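Local coordinates for protein scyllo-inosose 3-dehydrogenase (Thermotoga maritima, PDB 3IP1) that catalyses the NAD(+)-dependent oxidation of scyllo-inosose to 3-dehydro-scyllo-inosose, as a zinc-containing homodimeric dehydrogenase that probably serves myo-inositol degradation, at residues 4-9 and 42-47; 159-164 and 392-397; 239-244 and 258-263. All coordinates share one frame; numbering follows the deposited sequence.

Contact 1. Residues 4-9 and 42-47; sequences RAVRLH and VRVEEV
The packing is tightest on the side carrying Val6, Leu8, Val42 and Val44. Val6 and Val42 cross obliquely, each with CG1 anti to its own backbone N, and Val6 CG1 meets Val42 CG1 at 3.4 Å, closer than normal carbon contact. Val42 CG2 lies 3.8 Å from Leu8 CD1, while Val6 CG2 and Val44 CG2 touch more loosely. Helix 376-382 covers these valines through Ile376 and Pro377, and Leu8 reaches helix 69-75, which holds Ser70 and His73, charge-relay residues by similarity. At the rim of this face Arg4 crosses Val44 CG1 and pairs with Glu374. Strands 4-9 and 42-47 run antiparallel within the small sheet built on strand 3-12. Two hydrogen-bonded pairs, Ala5 with Glu45 and Arg7 with Arg43, set the register; the straightest link is Arg7 N to Arg43 O, 2.9 Å at 174°, although the donor stands above the carbonyl plane. Beyond buried Ala5, whose CB touches Val47 CG1 at 3.7 Å, the face of Arg7, Arg43 and Glu45 is polar and partly exposed. There Glu45 CG sits crowded between N and the carbonyl carbon (chi1 71°), and the extended chain crosses Arg7 to meet His9 tip to tip. His9 NE2 donates to the syn lone pair of Glu45 OE2; the bond is short (2.6 Å) but bent (138°), the oxygen tilted out of the ring plane. Glu45 OE1 receives a weak second bond from NE2 and, at 3.7 Å, a long salt bridge from Arg7 NH2; Arg7 pairs more strongly with Asp158. Exposed Arg43 folds back, its NH1 bonding to Val44 O.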
loop_
_atom_site.group_PDB
_atom_site.type_symbol
_atom_site.label_atom_id
_atom_site.label_comp_id
_atom_site.label_asym_id
_atom_site.label_seq_id
_atom_site.Cartn_x
_atom_site.Cartn_y
_atom_site.Cartn_z
ATOM N N ARG A 4 32.042 -32.122 -17.489
ATOM C CA ARG A 4 32.801 -31.656 -16.337
ATOM C C ARG A 4 32.079 -30.486 -15.673
ATOM O O ARG A 4 31.309 -29.767 -16.319
ATOM C CB ARG A 4 34.227 -31.260 -16.751
ATOM C CG ARG A 4 35.108 -32.449 -17.217
ATOM C CD ARG A 4 36.561 -32.057 -17.507
ATOM N NE ARG A 4 36.701 -30.706 -18.065
ATOM C CZ ARG A 4 36.339 -30.331 -19.299
ATOM N NH1 ARG A 4 35.791 -31.199 -20.144
ATOM N NH2 ARG A 4 36.515 -29.071 -19.688
ATOM N N ALA A 5 32.335 -30.318 -14.376
ATOM C CA ALA A 5 31.703 -29.292 -13.547
ATOM C C ALA A 5 32.597 -28.979 -12.356
ATOM O O ALA A 5 33.379 -29.828 -11.925
ATOM C CB ALA A 5 30.322 -29.753 -13.063
ATOM N N VAL A 6 32.439 -27.771 -11.815
ATOM C CA VAL A 6 33.159 -27.305 -10.628
ATOM C C VAL A 6 32.379 -27.729 -9.371
ATOM O O VAL A 6 31.275 -27.207 -9.100
ATOM C CB VAL A 6 33.336 -25.785 -10.695
ATOM C CG1 VAL A 6 33.977 -25.250 -9.447
ATOM C CG2 VAL A 6 34.142 -25.385 -11.963
ATOM N N ARG A 7 32.945 -28.676 -8.611
ATOM C CA ARG A 7 32.274 -29.235 -7.436
ATOM C C ARG A 7 33.031 -28.975 -6.131
ATOM O O ARG A 7 34.270 -28.961 -6.106
ATOM C CB ARG A 7 32.001 -30.731 -7.609
ATOM C CG ARG A 7 31.253 -31.081 -8.901
ATOM C CD ARG A 7 30.553 -32.438 -8.791
ATOM N NE ARG A 7 29.207 -32.315 -8.241
ATOM C CZ ARG A 7 28.626 -33.217 -7.459
ATOM N NH1 ARG A 7 27.397 -33.013 -7.023
ATOM N NH2 ARG A 7 29.273 -34.314 -7.102
ATOM N N LEU A 8 32.275 -28.754 -5.059
ATOM C CA LEU A 8 32.847 -28.567 -3.726
ATOM C C LEU A 8 32.634 -29.817 -2.875
ATOM O O LEU A 8 31.516 -30.276 -2.704
ATOM C CB LEU A 8 32.252 -27.334 -3.017
ATOM C CG LEU A 8 32.891 -26.835 -1.699
ATOM C CD1 LEU A 8 32.725 -25.325 -1.528
ATOM C CD2 LEU A 8 32.372 -27.561 -0.443
ATOM N N HIS A 9 33.725 -30.347 -2.334
ATOM C CA HIS A 9 33.664 -31.448 -1.385
ATOM C C HIS A 9 34.101 -30.935 -0.026
ATOM O O HIS A 9 34.972 -30.079 0.062
ATOM C CB HIS A 9 34.586 -32.593 -1.844
ATOM C CG HIS A 9 34.124 -33.252 -3.107
ATOM N ND1 HIS A 9 33.445 -34.455 -3.113
ATOM C CD2 HIS A 9 34.201 -32.854 -4.400
ATOM C CE1 HIS A 9 33.127 -34.771 -4.356
ATOM N NE2 HIS A 9 33.572 -33.814 -5.155
ATOM N N VAL A 42 37.501 -27.361 -3.757
ATOM C CA VAL A 42 36.767 -27.149 -4.985
ATOM C C VAL A 42 37.573 -27.687 -6.150
ATOM O O VAL A 42 38.698 -27.265 -6.356
ATOM C CB VAL A 42 36.472 -25.645 -5.202
ATOM C CG1 VAL A 42 35.748 -25.434 -6.531
ATOM C CG2 VAL A 42 35.644 -25.091 -4.025
ATOM N N ARG A 43 36.994 -28.607 -6.910
ATOM C CA ARG A 43 37.699 -29.198 -8.038
ATOM C C ARG A 43 36.802 -29.398 -9.256
ATOM O O ARG A 43 35.615 -29.680 -9.131
ATOM C CB ARG A 43 38.354 -30.530 -7.633
ATOM C CG ARG A 43 39.849 -30.438 -7.333
ATOM C CD ARG A 43 40.713 -30.798 -8.578
ATOM N NE ARG A 43 41.399 -32.098 -8.452
ATOM C CZ ARG A 43 41.021 -33.239 -9.036
ATOM N NH1 ARG A 43 39.949 -33.300 -9.819
ATOM N NH2 ARG A 43 41.729 -34.339 -8.831
ATOM N N VAL A 44 37.389 -29.232 -10.437
ATOM C CA VAL A 44 36.743 -29.647 -11.677
ATOM C C VAL A 44 36.761 -31.162 -11.708
ATOM O O VAL A 44 37.830 -31.767 -11.620
ATOM C CB VAL A 44 37.484 -29.085 -12.917
ATOM C CG1 VAL A 44 36.892 -29.666 -14.216
ATOM C CG2 VAL A 44 37.435 -27.550 -12.916
ATOM N N GLU A 45 35.590 -31.783 -11.800
ATOM C CA GLU A 45 35.515 -33.238 -11.871
ATOM C C GLU A 45 34.491 -33.686 -12.912
ATOM O O GLU A 45 33.604 -32.914 -13.314
ATOM C CB GLU A 45 35.245 -33.853 -10.484
ATOM C CG GLU A 45 33.849 -33.633 -9.911
ATOM C CD GLU A 45 33.699 -34.107 -8.448
ATOM O OE1 GLU A 45 32.757 -34.885 -8.142
ATOM O OE2 GLU A 45 34.514 -33.695 -7.596
ATOM N N GLU A 46 34.611 -34.930 -13.360
ATOM C CA GLU A 46 33.646 -35.470 -14.310
ATOM C C GLU A 46 32.304 -35.667 -13.650
ATOM O O GLU A 46 32.237 -36.038 -12.482
ATOM C CB GLU A 46 34.140 -36.778 -14.921
ATOM C CG GLU A 46 35.398 -36.590 -15.737
ATOM C CD GLU A 46 35.604 -37.683 -16.757
ATOM O OE1 GLU A 46 35.191 -38.847 -16.500
ATOM O OE2 GLU A 46 36.195 -37.365 -17.816
ATOM N N VAL A 47 31.241 -35.378 -14.404
ATOM C CA VAL A 47 29.864 -35.543 -13.932
ATOM C C VAL A 47 29.030 -36.372 -14.905
ATOM O O VAL A 47 29.275 -36.350 -16.106
ATOM C CB VAL A 47 29.145 -34.161 -13.679
ATOM C CG1 VAL A 47 29.791 -33.415 -12.518
ATOM C CG2 VAL A 47 29.101 -33.290 -14.950
#

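Contact 2. Residues 159-164 and 392-397; sequences GAFAEY and VTMLNE
The ring of Phe161 receives selenomethionine Met394 at its edge: the selenium lies 5.4 Å from the ring centroid and 82° off the normal, a Met-aromatic contact at the ring edge, near its plane. Neither ring face is used by strand 392-395; around the ring pack Val6, Cys65, Ile67 and Leu95. The nearest ring atom is Phe161 CD1, 4.0 Å from Met394 SE, and Met394 CB comes against both CD1 and CE1, and the two side chains slide past each other in opposite directions. With CG anti to its backbone N, Met394 runs extended until it bends at chi3 (78°), which brings CE up to two carbonyl oxygens, 3.7 Å from Ala162 O and 3.9 Å from Ala160 O. Farther along, Asn396 ND2 gives a weak bond to Ala162 O at 3.3 Å and 144°; its stronger acceptor is Val62 O, so one amide nitrogen links the loop with strand 57-66. The loop backbone is itself tightly bent, Ala162 N returning weakly to Ala160 O at 2.8 Å. Phe161 is thus the centre of an inverse gamma turn, laid against the C-terminal strand of the GroES-like catalytic domain, close to the metal ligands His97 and Glu98.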
loop_
_atom_site.group_PDB
_atom_site.type_symbol
_atom_site.label_atom_id
_atom_site.label_comp_id
_atom_site.label_asym_id
_atom_site.label_seq_id
_atom_site.Cartn_x
_atom_site.Cartn_y
_atom_site.Cartn_z
ATOM N N GLY A 159 24.584 -26.943 -9.513
ATOM C CA GLY A 159 24.484 -25.624 -10.096
ATOM C C GLY A 159 25.168 -25.466 -11.440
ATOM O O GLY A 159 25.345 -26.443 -12.183
ATOM N N ALA A 160 25.574 -24.234 -11.751
ATOM C CA ALA A 160 25.867 -23.861 -13.135
ATOM C C ALA A 160 27.324 -23.622 -13.518
ATOM O O ALA A 160 27.583 -23.214 -14.647
ATOM C CB ALA A 160 24.992 -22.676 -13.554
ATOM N N PHE A 161 28.275 -23.874 -12.610
ATOM C CA PHE A 161 29.703 -23.920 -12.989
ATOM C C PHE A 161 29.944 -25.267 -13.676
ATOM O O PHE A 161 30.591 -26.168 -13.132
ATOM C CB PHE A 161 30.644 -23.731 -11.798
ATOM C CG PHE A 161 30.700 -22.315 -11.272
ATOM C CD1 PHE A 161 30.868 -21.235 -12.132
ATOM C CD2 PHE A 161 30.640 -22.071 -9.907
ATOM C CE1 PHE A 161 30.951 -19.925 -11.630
ATOM C CE2 PHE A 161 30.701 -20.749 -9.399
ATOM C CZ PHE A 161 30.853 -19.688 -10.276
ATOM N N ALA A 162 29.390 -25.394 -14.872
ATOM C CA ALA A 162 29.247 -26.675 -15.515
ATOM C C ALA A 162 29.034 -26.380 -16.970
ATOM O O ALA A 162 28.850 -25.213 -17.352
ATOM C CB ALA A 162 28.030 -27.437 -14.938
ATOM N N GLU A 163 29.058 -27.431 -17.784
ATOM C CA GLU A 163 28.752 -27.291 -19.201
ATOM C C GLU A 163 27.235 -27.316 -19.408
ATOM O O GLU A 163 26.723 -26.649 -20.303
ATOM C CB GLU A 163 29.410 -28.412 -20.005
ATOM C CG GLU A 163 30.928 -28.456 -19.869
ATOM C CD GLU A 163 31.531 -29.638 -20.603
ATOM O OE1 GLU A 163 31.629 -29.570 -21.849
ATOM O OE2 GLU A 163 31.909 -30.628 -19.935
ATOM N N TYR A 164 26.535 -28.085 -18.571
ATOM C CA TYR A 164 25.072 -28.182 -18.606
ATOM C C TYR A 164 24.504 -28.132 -17.180
ATOM O O TYR A 164 25.159 -28.565 -16.227
ATOM C CB TYR A 164 24.595 -29.462 -19.346
ATOM C CG TYR A 164 25.044 -29.529 -20.806
ATOM C CD1 TYR A 164 26.291 -30.047 -21.141
ATOM C CD2 TYR A 164 24.238 -29.030 -21.843
ATOM C CE1 TYR A 164 26.723 -30.092 -22.446
ATOM C CE2 TYR A 164 24.667 -29.074 -23.163
ATOM C CZ TYR A 164 25.916 -29.613 -23.456
ATOM O OH TYR A 164 26.381 -29.675 -24.755
ATOM N N VAL A 392 33.766 -11.695 -11.005
ATOM C CA VAL A 392 34.466 -12.611 -11.896
ATOM C C VAL A 392 33.437 -13.576 -12.429
ATOM O O VAL A 392 32.663 -14.131 -11.665
ATOM C CB VAL A 392 35.576 -13.394 -11.140
ATOM C CG1 VAL A 392 36.122 -14.564 -11.983
ATOM C CG2 VAL A 392 36.706 -12.446 -10.744
ATOM N N THR A 393 33.441 -13.773 -13.748
ATOM C CA THR A 393 32.402 -14.557 -14.418
ATOM C C THR A 393 32.973 -15.643 -15.330
ATOM O O THR A 393 33.769 -15.348 -16.228
ATOM C CB THR A 393 31.503 -13.615 -15.278
ATOM O OG1 THR A 393 31.025 -12.538 -14.459
ATOM C CG2 THR A 393 30.333 -14.358 -15.889
HETATM N N MSE A 394 32.528 -16.886 -15.115
HETATM C CA MSE A 394 32.792 -17.973 -16.051
HETATM C C MSE A 394 32.120 -17.713 -17.398
HETATM O O MSE A 394 30.938 -17.417 -17.461
HETATM C CB MSE A 394 32.290 -19.300 -15.505
HETATM C CG MSE A 394 32.849 -20.481 -16.273
HETATM SE SE MSE A 394 31.871 -22.122 -15.931
HETATM C CE MSE A 394 30.327 -21.793 -17.054
ATOM N N LEU A 395 32.887 -17.815 -18.474
ATOM C CA LEU A 395 32.348 -17.738 -19.818
ATOM C C LEU A 395 32.739 -19.003 -20.589
ATOM O O LEU A 395 33.926 -19.277 -20.759
ATOM C CB LEU A 395 32.888 -16.491 -20.516
ATOM C CG LEU A 395 32.449 -16.203 -21.951
ATOM C CD1 LEU A 395 30.935 -15.934 -22.030
ATOM C CD2 LEU A 395 33.240 -15.006 -22.494
ATOM N N ASN A 396 31.744 -19.780 -21.016
ATOM C CA ASN A 396 31.963 -20.920 -21.906
ATOM C C ASN A 396 31.894 -20.501 -23.368
ATOM O O ASN A 396 30.931 -19.866 -23.784
ATOM C CB ASN A 396 30.915 -22.010 -21.664
ATOM C CG ASN A 396 31.094 -22.704 -20.340
ATOM O OD1 ASN A 396 32.196 -22.709 -19.775
ATOM N ND2 ASN A 396 30.009 -23.305 -19.824
ATOM N N GLU A 397 32.915 -20.866 -24.141
ATOM C CA GLU A 397 32.980 -20.548 -25.583
ATOM C C GLU A 397 33.319 -21.788 -26.390
ATOM O O GLU A 397 32.453 -22.615 -26.647
ATOM C CB GLU A 397 34.039 -19.487 -25.866
ATOM C CG GLU A 397 34.242 -18.502 -24.749
ATOM C CD GLU A 397 35.647 -17.949 -24.737
ATOM O OE1 GLU A 397 35.899 -16.988 -25.498
ATOM O OE2 GLU A 397 36.493 -18.477 -23.969
#

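Contact 3. Residues 239-244 and 258-263; sequences SKVILS and GADHVI
Strands 240-244 and 261-263 run parallel, 18° apart with axes 4.6 Å from each other, and are linked in register by His261 N to Val241 O, Leu243 N to His261 O and Ile263 N to Leu243 O, the last at 2.8 Å. They are the two strands of a beta-alpha-beta unit closed by helix 248-257, at the outer end of the parallel Rossmann sheet, and Gly258 ends that helix in a Schellman motif with positive phi. On the face of Ile242, Ser244, His261 and Ile263, Ile242 and Ile263 cross obliquely, Ile242 CG2 meeting Ile263 CD1 at 3.6 Å. Ile242 and His261 lie side by side, CG1 of the isoleucine touching the ring edge at His261 CD2, 4.0 Å away. Tyr277 stacks on this ring, and helix 270-277 covers the face. Leu243 and Val262 point the other way, to Ala254 of helix 248-257; Leu243 is also near Glu245 and Arg250, probable NAD(+) ligands by similarity. Where the strands begin, Val241 O accepts from both Asp260 N and His261 N. Asp260, in a salt bridge with Lys234, crosses Val241 at about a right angle, and its OD2 takes Val241 N through the anti lone pair, at 2.8 Å and 162°.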
loop_
_atom_site.group_PDB
_atom_site.type_symbol
_atom_site.label_atom_id
_atom_site.label_comp_id
_atom_site.label_asym_id
_atom_site.label_seq_id
_atom_site.Cartn_x
_atom_site.Cartn_y
_atom_site.Cartn_z
ATOM N N SER A 239 16.429 11.418 -7.307
ATOM C CA SER A 239 17.014 12.721 -7.568
ATOM C C SER A 239 18.524 12.692 -7.287
ATOM O O SER A 239 19.334 13.081 -8.140
ATOM C CB SER A 239 16.270 13.772 -6.739
ATOM O OG SER A 239 17.048 14.916 -6.514
ATOM N N LYS A 240 18.888 12.176 -6.112
ATOM C CA LYS A 240 20.283 11.946 -5.746
ATOM C C LYS A 240 20.520 10.516 -5.242
ATOM O O LYS A 240 19.836 10.045 -4.319
ATOM C CB LYS A 240 20.730 12.939 -4.675
ATOM C CG LYS A 240 20.965 14.345 -5.211
ATOM C CD LYS A 240 20.673 15.337 -4.120
ATOM C CE LYS A 240 20.903 16.765 -4.613
ATOM N NZ LYS A 240 20.394 17.697 -3.576
ATOM N N VAL A 241 21.486 9.843 -5.868
ATOM C CA VAL A 241 21.937 8.522 -5.438
ATOM C C VAL A 241 23.349 8.678 -4.858
ATOM O O VAL A 241 24.286 9.089 -5.550
ATOM C CB VAL A 241 21.916 7.480 -6.592
ATOM C CG1 VAL A 241 22.450 6.139 -6.130
ATOM C CG2 VAL A 241 20.511 7.339 -7.189
ATOM N N ILE A 242 23.460 8.356 -3.572
ATOM C CA ILE A 242 24.699 8.461 -2.811
ATOM C C ILE A 242 25.128 7.080 -2.332
ATOM O O ILE A 242 24.350 6.365 -1.658
ATOM C CB ILE A 242 24.514 9.396 -1.606
ATOM C CG1 ILE A 242 24.079 10.781 -2.089
ATOM C CG2 ILE A 242 25.802 9.484 -0.769
ATOM C CD1 ILE A 242 23.433 11.612 -0.996
ATOM N N LEU A 243 26.348 6.696 -2.711
ATOM C CA LEU A 243 26.926 5.420 -2.297
ATOM C C LEU A 243 28.152 5.600 -1.392
ATOM O O LEU A 243 29.044 6.403 -1.682
ATOM C CB LEU A 243 27.231 4.521 -3.507
ATOM C CG LEU A 243 27.822 3.154 -3.119
ATOM C CD1 LEU A 243 27.056 1.967 -3.716
ATOM C CD2 LEU A 243 29.284 3.111 -3.505
ATOM N N SER A 244 28.167 4.864 -0.281
ATOM C CA SER A 244 29.294 4.881 0.643
ATOM C C SER A 244 30.048 3.551 0.553
ATOM O O SER A 244 29.464 2.489 0.795
ATOM C CB SER A 244 28.818 5.134 2.072
ATOM O OG SER A 244 29.929 5.193 2.961
ATOM N N GLY A 258 25.526 5.494 -12.359
ATOM C CA GLY A 258 24.600 6.607 -12.205
ATOM C C GLY A 258 24.540 7.261 -10.837
ATOM O O GLY A 258 23.750 8.183 -10.647
ATOM N N ALA A 259 25.365 6.815 -9.890
ATOM C CA ALA A 259 25.465 7.507 -8.595
ATOM C C ALA A 259 25.867 8.967 -8.790
ATOM O O ALA A 259 26.763 9.269 -9.572
ATOM C CB ALA A 259 26.444 6.823 -7.674
ATOM N N ASP A 260 25.207 9.856 -8.068
ATOM C CA ASP A 260 25.498 11.271 -8.164
ATOM C C ASP A 260 26.647 11.654 -7.251
ATOM O O ASP A 260 27.389 12.590 -7.552
ATOM C CB ASP A 260 24.258 12.083 -7.798
ATOM C CG ASP A 260 23.085 11.771 -8.699
ATOM O OD1 ASP A 260 23.104 12.231 -9.854
ATOM O OD2 ASP A 260 22.163 11.047 -8.260
ATOM N N HIS A 261 26.757 10.956 -6.123
ATOM C CA HIS A 261 27.820 11.203 -5.164
ATOM C C HIS A 261 28.325 9.893 -4.596
ATOM O O HIS A 261 27.542 8.958 -4.347
ATOM C CB HIS A 261 27.343 12.100 -4.021
ATOM C CG HIS A 261 26.703 13.370 -4.481
ATOM N ND1 HIS A 261 27.421 14.396 -5.063
ATOM C CD2 HIS A 261 25.415 13.785 -4.443
ATOM C CE1 HIS A 261 26.599 15.385 -5.368
ATOM N NE2 HIS A 261 25.377 15.038 -5.003
ATOM N N VAL A 262 29.639 9.829 -4.403
ATOM C CA VAL A 262 30.242 8.696 -3.724
ATOM C C VAL A 262 31.031 9.172 -2.506
ATOM O O VAL A 262 31.630 10.240 -2.535
ATOM C CB VAL A 262 31.105 7.829 -4.678
ATOM C CG1 VAL A 262 30.216 7.139 -5.712
ATOM C CG2 VAL A 262 32.213 8.658 -5.354
ATOM N N ILE A 263 30.988 8.377 -1.441
ATOM C CA ILE A 263 31.630 8.675 -0.179
ATOM C C ILE A 263 32.597 7.537 0.193
ATOM O O ILE A 263 32.220 6.356 0.242
ATOM C CB ILE A 263 30.576 8.833 0.961
ATOM C CG1 ILE A 263 29.620 10.003 0.684
ATOM C CG2 ILE A 263 31.255 9.014 2.326
ATOM C CD1 ILE A 263 28.390 10.045 1.625
#

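Contacts 1 and 2 belong to one neighbourhood, their centres 12 Å apart, and they touch: Val6 N probably hydrogen-bonds to Phe161 O at 2.8 Å and Arg4 N to Glu163 OE2 at 2.9 Å, so the loop 159-164 of contact 2 is bonded to strand 3-12 of contact 1. Contact 3 stands apart in the coenzyme-binding domain, about 33 Å from contact 2 and 41 Å from contact 1, centre to centre, yet in sequence it is nested inside the loop that contact 2 closes. Contact 2 is buried and rests mainly on selenium-aromatic packing. Contact 1 lies nearer the surface and contact 3 is more buried; both rely on regular strand bonding, antiparallel and parallel respectively, each supplemented by an acidic side chain.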